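Probable starch synthase 4, chloroplastic/amyloplastic (Arabidopsis thaliana, PDB 6GNE) is probably a plastid starch synthase, a glycosyltransferase of the GT-B fold whose two Rossmann-like domains flank a cleft that holds ADP and a bound glycan. Local coordinates at residues I260-D265 / F481-S486; T228-Y233 / L421-F426. All blocks are in the same frame, centred on the assembly; numbering follows the deposited sequence.

Contact 1: I260-D265 / F481-S486. With AC1 (4,6-dideoxy-4-{[(1S,4R,5S,6S)-4,5,6-trihydroxy-3-(hydroxymethyl)cyclohex-2-en-1-yl]amino}-alpha-D-glucopyranose), chain C.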
loop_
_atom_site.group_PDB
_atom_site.type_symbol
_atom_site.label_atom_id
_atom_site.label_comp_id
_atom_site.label_asym_id
_atom_site.label_seq_id
_atom_site.Cartn_x
_atom_site.Cartn_y
_atom_site.Cartn_z
ATOM N N ILE A 260 6.847 0.172 -11.409
ATOM C CA ILE A 260 6.495 1.589 -11.481
ATOM C C ILE A 260 6.312 2.096 -10.054
ATOM O O ILE A 260 5.436 1.603 -9.317
ATOM C CB ILE A 260 5.169 1.816 -12.237
ATOM C CG1 ILE A 260 5.290 1.420 -13.707
ATOM C CG2 ILE A 260 4.733 3.278 -12.141
ATOM C CD1 ILE A 260 3.934 1.321 -14.414
ATOM N N LEU A 261 7.109 3.103 -9.703
ATOM C CA LEU A 261 7.099 3.683 -8.359
ATOM C C LEU A 261 5.747 4.297 -8.063
ATOM O O LEU A 261 5.285 5.153 -8.817
ATOM C CB LEU A 261 8.193 4.751 -8.210
ATOM C CG LEU A 261 8.513 5.227 -6.787
ATOM C CD1 LEU A 261 9.031 4.110 -5.862
ATOM C CD2 LEU A 261 9.506 6.380 -6.884
ATOM N N ASN A 262 5.106 3.840 -6.983
ATOM C CA ASN A 262 3.852 4.453 -6.532
ATOM C C ASN A 262 4.053 5.981 -6.316
ATOM O O ASN A 262 5.135 6.429 -5.894
ATOM C CB ASN A 262 3.382 3.867 -5.201
ATOM C CG ASN A 262 2.948 2.423 -5.281
ATOM O OD1 ASN A 262 2.987 1.722 -4.261
ATOM N ND2 ASN A 262 2.458 1.984 -6.440
ATOM N N GLY A 263 3.039 6.767 -6.652
ATOM C CA GLY A 263 2.867 8.076 -6.044
ATOM C C GLY A 263 2.031 8.000 -4.769
ATOM O O GLY A 263 1.681 6.920 -4.287
ATOM N N ILE A 264 1.748 9.173 -4.213
ATOM C CA ILE A 264 0.763 9.355 -3.139
ATOM C C ILE A 264 -0.225 10.421 -3.587
ATOM O O ILE A 264 0.084 11.287 -4.441
ATOM C CB ILE A 264 1.397 9.763 -1.780
ATOM C CG1 ILE A 264 2.138 11.096 -1.864
ATOM C CG2 ILE A 264 2.364 8.689 -1.294
ATOM C CD1 ILE A 264 2.586 11.620 -0.521
ATOM N N ASP A 265 -1.404 10.357 -2.988
ATOM C CA ASP A 265 -2.453 11.312 -3.254
ATOM C C ASP A 265 -2.084 12.628 -2.590
ATOM O O ASP A 265 -2.373 12.826 -1.433
ATOM C CB ASP A 265 -3.783 10.778 -2.735
ATOM C CG ASP A 265 -4.945 11.650 -3.124
ATOM O OD1 ASP A 265 -4.774 12.872 -3.297
ATOM O OD2 ASP A 265 -6.066 11.110 -3.228
ATOM N N PHE A 481 5.564 14.265 -5.322
ATOM C CA PHE A 481 5.185 12.885 -4.967
ATOM C C PHE A 481 3.842 12.473 -5.542
ATOM O O PHE A 481 3.366 11.381 -5.275
ATOM C CB PHE A 481 5.164 12.695 -3.446
ATOM C CG PHE A 481 6.482 12.936 -2.799
ATOM C CD1 PHE A 481 7.537 12.063 -3.023
ATOM C CD2 PHE A 481 6.692 14.064 -2.010
ATOM C CE1 PHE A 481 8.777 12.278 -2.436
ATOM C CE2 PHE A 481 7.946 14.293 -1.435
ATOM C CZ PHE A 481 8.989 13.395 -1.646
ATOM N N SER A 482 3.237 13.329 -6.354
ATOM C CA SER A 482 1.919 13.021 -6.922
ATOM C C SER A 482 1.959 11.787 -7.859
ATOM O O SER A 482 3.029 11.278 -8.170
ATOM C CB SER A 482 1.397 14.224 -7.685
ATOM O OG SER A 482 2.114 14.357 -8.876
ATOM N N TRP A 483 0.800 11.316 -8.307
ATOM C CA TRP A 483 0.747 10.247 -9.323
ATOM C C TRP A 483 1.024 10.735 -10.741
ATOM O O TRP A 483 1.236 9.906 -11.607
ATOM C CB TRP A 483 -0.597 9.524 -9.291
ATOM C CG TRP A 483 -0.662 8.543 -8.216
ATOM C CD1 TRP A 483 -1.132 8.741 -6.952
ATOM C CD2 TRP A 483 -0.229 7.198 -8.284
ATOM N NE1 TRP A 483 -1.027 7.582 -6.225
ATOM C CE2 TRP A 483 -0.473 6.618 -7.017
ATOM C CE3 TRP A 483 0.316 6.412 -9.292
ATOM C CZ2 TRP A 483 -0.156 5.301 -6.725
ATOM C CZ3 TRP A 483 0.629 5.076 -9.004
ATOM C CH2 TRP A 483 0.393 4.546 -7.716
ATOM N N GLY A 484 1.056 12.049 -10.985
ATOM C CA GLY A 484 1.324 12.599 -12.322
ATOM C C GLY A 484 2.197 11.732 -13.237
ATOM O O GLY A 484 1.765 11.221 -14.292
ATOM N N SER A 485 3.417 11.521 -12.789
ATOM C CA SER A 485 4.401 10.797 -13.568
ATOM C C SER A 485 4.060 9.294 -13.769
ATOM O O SER A 485 4.067 8.785 -14.902
ATOM C CB SER A 485 5.730 10.925 -12.859
ATOM O OG SER A 485 6.733 10.753 -13.779
ATOM N N SER A 486 3.768 8.603 -12.669
ATOM C CA SER A 486 3.490 7.164 -12.705
ATOM C C SER A 486 2.115 6.794 -13.256
ATOM O O SER A 486 1.969 5.713 -13.826
ATOM C CB SER A 486 3.665 6.522 -11.330
ATOM O OG SER A 486 5.016 6.513 -11.020
HETATM C C1 AC1 C . -1.749 -6.601 1.988
HETATM O O2 AC1 C . -1.294 -7.676 -0.139
HETATM C C2 AC1 C . -1.162 -6.439 0.582
HETATM C C4A AC1 C . 3.743 -1.136 -0.861
HETATM C C3 AC1 C . 0.290 -5.937 0.632
HETATM O O3 AC1 C . 0.721 -5.761 -0.720
HETATM C C4 AC1 C . 0.365 -4.639 1.442
HETATM N N4A AC1 C . 1.702 -4.019 1.493
HETATM C C5 AC1 C . -0.172 -4.980 2.834
HETATM O O5 AC1 C . -1.535 -5.400 2.731
HETATM C C6 AC1 C . -0.182 -3.798 3.787
HETATM C C1B AC1 C . 2.435 -3.527 0.319
HETATM C C2B AC1 C . 3.926 -3.204 0.591
HETATM O O2B AC1 C . 4.388 -3.667 1.875
HETATM C C3B AC1 C . 4.298 -1.735 0.423
HETATM O O3B AC1 C . 5.715 -1.686 0.286
HETATM O O4 AC1 C . 4.051 0.259 -0.895
HETATM C C5B AC1 C . 2.269 -1.381 -0.993
HETATM C C7B AC1 C . 1.681 -2.429 -0.406
HETATM C C6B AC1 C . 1.435 -0.465 -1.857
HETATM O O6B AC1 C . 1.858 -0.534 -3.224
HETATM O O HOH W 1 -0.887 6.346 -3.526
HETATM O O HOH W 2 -1.592 12.327 -6.993
#
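The hydroxyl of Ser-486 gives its proton to Leu-261 O, OG to O 2.6 Å, reaching the oxygen within the carbonyl plane. This joins the two crossings between the domains of the GT-B fold: the loop 260-265, which leaves strand 257-259 of the N-terminal domain, and the segment 481-486, which leads into the C-terminal helix 484-499. OG stands anti to its own carbonyl carbon (chi1 -70°), and CG2 of Ile-260 packs against it and CB. Further along, Ile-264 N donates to Phe-481 O at 2.9 Å. CG1 of Ile-264 rests against Phe-481 CB.

Between these two bonds the indole of Trp-483 lies flat against the main chain of Gly-263. Gly-263 CA sits 3.8 Å from the centroid of the five-membered ring, 11° off its normal, a CH-pi contact, while the peptide N lies over the middle of the same face. Gly-263 CA also approaches Phe-481 O, at 3.4 Å. Val-31, Leu-35 and Ala-38 of helix 27-41 also pack on the indole. One water, in the ring plane, accepts from Trp-483 NE1 and donates to Gly-263 O. Beside the six-membered ring lies the amide of Asn-262, its plane turned 46° from the indole: ND2 is 3.5 Å from Trp-483 CH2, and OD1 accepts from O6B of the bound AC1 at 2.7 Å.

Contact 2: T228-Y233 / L421-F426. With AC1 (4,6-dideoxy-4-{[(1S,4R,5S,6S)-4,5,6-trihydroxy-3-(hydroxymethyl)cyclohex-2-en-1-yl]amino}-alpha-D-glucopyranose), chain C.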
loop_
_atom_site.group_PDB
_atom_site.type_symbol
_atom_site.label_atom_id
_atom_site.label_comp_id
_atom_site.label_asym_id
_atom_site.label_seq_id
_atom_site.Cartn_x
_atom_site.Cartn_y
_atom_site.Cartn_z
ATOM N N THR A 228 4.662 -4.161 -10.735
ATOM C CA THR A 228 4.856 -4.015 -9.309
ATOM C C THR A 228 5.248 -2.576 -9.013
ATOM O O THR A 228 5.363 -1.743 -9.914
ATOM C CB THR A 228 5.825 -5.044 -8.717
ATOM O OG1 THR A 228 5.764 -4.966 -7.298
ATOM C CG2 THR A 228 7.247 -4.818 -9.182
ATOM N N VAL A 229 5.465 -2.301 -7.747
ATOM C CA VAL A 229 5.321 -0.956 -7.240
ATOM C C VAL A 229 6.640 -0.138 -7.086
ATOM O O VAL A 229 6.597 1.007 -6.563
ATOM C CB VAL A 229 4.465 -0.982 -5.958
ATOM C CG1 VAL A 229 3.039 -1.395 -6.339
ATOM C CG2 VAL A 229 5.045 -1.945 -4.914
ATOM N N SER A 230 7.771 -0.678 -7.581
ATOM C CA SER A 230 8.974 0.153 -7.787
ATOM C C SER A 230 9.955 -0.505 -8.736
ATOM O O SER A 230 10.037 -1.713 -8.766
ATOM C CB SER A 230 9.686 0.451 -6.453
ATOM O OG SER A 230 10.291 -0.720 -5.924
ATOM N N PRO A 231 10.710 0.284 -9.506
ATOM C CA PRO A 231 11.739 -0.331 -10.392
ATOM C C PRO A 231 12.751 -1.264 -9.658
ATOM O O PRO A 231 13.048 -2.366 -10.146
ATOM C CB PRO A 231 12.480 0.885 -10.984
ATOM C CG PRO A 231 11.550 2.046 -10.838
ATOM C CD PRO A 231 10.610 1.748 -9.699
ATOM N N THR A 232 13.251 -0.841 -8.498
ATOM C CA THR A 232 14.221 -1.650 -7.743
ATOM C C THR A 232 13.606 -2.966 -7.239
ATOM O O THR A 232 14.210 -4.036 -7.394
ATOM C CB THR A 232 14.855 -0.853 -6.577
ATOM O OG1 THR A 232 15.605 0.255 -7.099
ATOM C CG2 THR A 232 15.780 -1.735 -5.723
ATOM N N TYR A 233 12.404 -2.895 -6.672
ATOM C CA TYR A 233 11.714 -4.128 -6.272
ATOM C C TYR A 233 11.505 -5.092 -7.459
ATOM O O TYR A 233 11.708 -6.283 -7.312
ATOM C CB TYR A 233 10.380 -3.819 -5.622
ATOM C CG TYR A 233 9.693 -5.013 -5.026
ATOM C CD1 TYR A 233 10.307 -5.783 -4.042
ATOM C CD2 TYR A 233 8.408 -5.358 -5.413
ATOM C CE1 TYR A 233 9.656 -6.863 -3.458
ATOM C CE2 TYR A 233 7.732 -6.425 -4.828
ATOM C CZ TYR A 233 8.360 -7.178 -3.862
ATOM O OH TYR A 233 7.694 -8.243 -3.312
ATOM N N LEU A 421 12.483 2.081 -1.372
ATOM C CA LEU A 421 13.172 3.081 -0.568
ATOM C C LEU A 421 14.420 3.501 -1.312
ATOM O O LEU A 421 14.802 4.656 -1.304
ATOM C CB LEU A 421 13.503 2.523 0.838
ATOM C CG LEU A 421 12.290 2.075 1.653
ATOM C CD1 LEU A 421 12.691 1.406 2.942
ATOM C CD2 LEU A 421 11.368 3.253 1.956
ATOM N N ASN A 422 15.014 2.559 -2.008
ATOM C CA ASN A 422 16.170 2.828 -2.856
ATOM C C ASN A 422 15.883 3.752 -4.059
ATOM O O ASN A 422 16.777 4.368 -4.593
ATOM C CB ASN A 422 16.680 1.472 -3.339
ATOM C CG ASN A 422 18.056 1.534 -3.870
ATOM O OD1 ASN A 422 18.995 1.952 -3.179
ATOM N ND2 ASN A 422 18.196 1.103 -5.120
ATOM N N ASP A 423 14.632 3.812 -4.472
ATOM C CA ASP A 423 14.135 4.659 -5.553
ATOM C C ASP A 423 13.546 5.982 -5.102
ATOM O O ASP A 423 13.292 6.825 -5.968
ATOM C CB ASP A 423 13.031 3.922 -6.337
ATOM C CG ASP A 423 13.536 2.667 -7.038
ATOM O OD1 ASP A 423 14.640 2.682 -7.559
ATOM O OD2 ASP A 423 12.828 1.666 -7.096
ATOM N N SER A 424 13.330 6.185 -3.795
ATOM C CA SER A 424 12.768 7.444 -3.284
ATOM C C SER A 424 13.576 8.186 -2.183
ATOM O O SER A 424 13.292 9.351 -1.890
ATOM C CB SER A 424 11.381 7.134 -2.740
ATOM O OG SER A 424 11.446 6.069 -1.808
ATOM N N VAL A 425 14.559 7.516 -1.555
ATOM C CA VAL A 425 15.347 8.106 -0.479
ATOM C C VAL A 425 16.830 8.075 -0.824
ATOM O O VAL A 425 17.400 7.036 -1.088
ATOM C CB VAL A 425 15.089 7.436 0.880
ATOM C CG1 VAL A 425 15.736 8.228 2.007
ATOM C CG2 VAL A 425 13.606 7.374 1.161
ATOM N N PHE A 426 17.442 9.249 -0.791
ATOM C CA PHE A 426 18.811 9.474 -1.230
ATOM C C PHE A 426 19.582 10.279 -0.166
ATOM O O PHE A 426 19.238 11.419 0.158
ATOM C CB PHE A 426 18.786 10.236 -2.551
ATOM C CG PHE A 426 18.008 9.553 -3.627
ATOM C CD1 PHE A 426 18.580 8.523 -4.394
ATOM C CD2 PHE A 426 16.689 9.915 -3.872
ATOM C CE1 PHE A 426 17.857 7.895 -5.392
ATOM C CE2 PHE A 426 15.933 9.269 -4.871
ATOM C CZ PHE A 426 16.520 8.265 -5.634
HETATM C C1 AC1 C . -1.749 -6.601 1.988
HETATM O O2 AC1 C . -1.294 -7.676 -0.139
HETATM C C2 AC1 C . -1.162 -6.439 0.582
HETATM C C4A AC1 C . 3.743 -1.136 -0.861
HETATM C C3 AC1 C . 0.290 -5.937 0.632
HETATM O O3 AC1 C . 0.721 -5.761 -0.720
HETATM C C4 AC1 C . 0.365 -4.639 1.442
HETATM N N4A AC1 C . 1.702 -4.019 1.493
HETATM C C5 AC1 C . -0.172 -4.980 2.834
HETATM O O5 AC1 C . -1.535 -5.400 2.731
HETATM C C6 AC1 C . -0.182 -3.798 3.787
HETATM C C1B AC1 C . 2.435 -3.527 0.319
HETATM C C2B AC1 C . 3.926 -3.204 0.591
HETATM O O2B AC1 C . 4.388 -3.667 1.875
HETATM C C3B AC1 C . 4.298 -1.735 0.423
HETATM O O3B AC1 C . 5.715 -1.686 0.286
HETATM O O4 AC1 C . 4.051 0.259 -0.895
HETATM C C5B AC1 C . 2.269 -1.381 -0.993
HETATM C C7B AC1 C . 1.681 -2.429 -0.406
HETATM C C6B AC1 C . 1.435 -0.465 -1.857
HETATM O O6B AC1 C . 1.858 -0.534 -3.224
#
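Asp-423 lays its carboxylate over the first turn of helix 231-238, against Ser-230, Pro-231 and Thr-232. The contact spans the cleft of the GT-B fold, from this helix of the N-terminal domain to the end of helix 419-424 in the C-terminal one. Both carboxylate oxygens are used on Thr-232: OD2 accepts the backbone N at 2.9 Å through its syn lone pair, and OD1 accepts the hydroxyl, OG1 to OD1 2.7 Å, from a position 37° out of the carboxylate plane. With OG1 beside its own backbone N (chi1 -63°), one residue presents both donors to the acid. A carboxylate at this N-terminal turn would probably also be favoured by the helix dipole.

Ser-230 is the N-cap, its OG accepting from Tyr-233 N at 3.1 Å; the same OG is hydrogen-bonded to Pro-398 O, which ties the cap to the C-terminal domain as well. CB of Ser-230 and CD of Pro-231 both approach OD2 of Asp-423, each at 3.4 Å. The side chain of Asn-422 meets that of Thr-232 at about a right angle, and its ND2 adds a weak but straight bond to Thr-232 OG1, 3.4 Å long.

How the contacts relate
Contact 2 bridges the two domains, whereas contact 1 pairs the two chain crossings between them; their centres lie 12 Å apart. The segments 228-233 and 260-265 run on from neighbouring parallel strands, 225-228 and 257-259, and probable hydrogen bonds link them: Ile-260 N to Thr-228 O at 2.8 Å and Asn-262 N to Val-229 O at 3.2 Å. Leu-261 CD1 packs on Ser-230 CB, so the capped helix start of contact 2 borders the loop of contact 1. The two meet again at AC1 in the glycan pocket, where Val-229 CG1 lies 3.4 Å from O6B, the hydroxyl bound by Asn-262. ADP is about 6 Å from the Asn-262 side chain and about 10 Å from that of Ser-230.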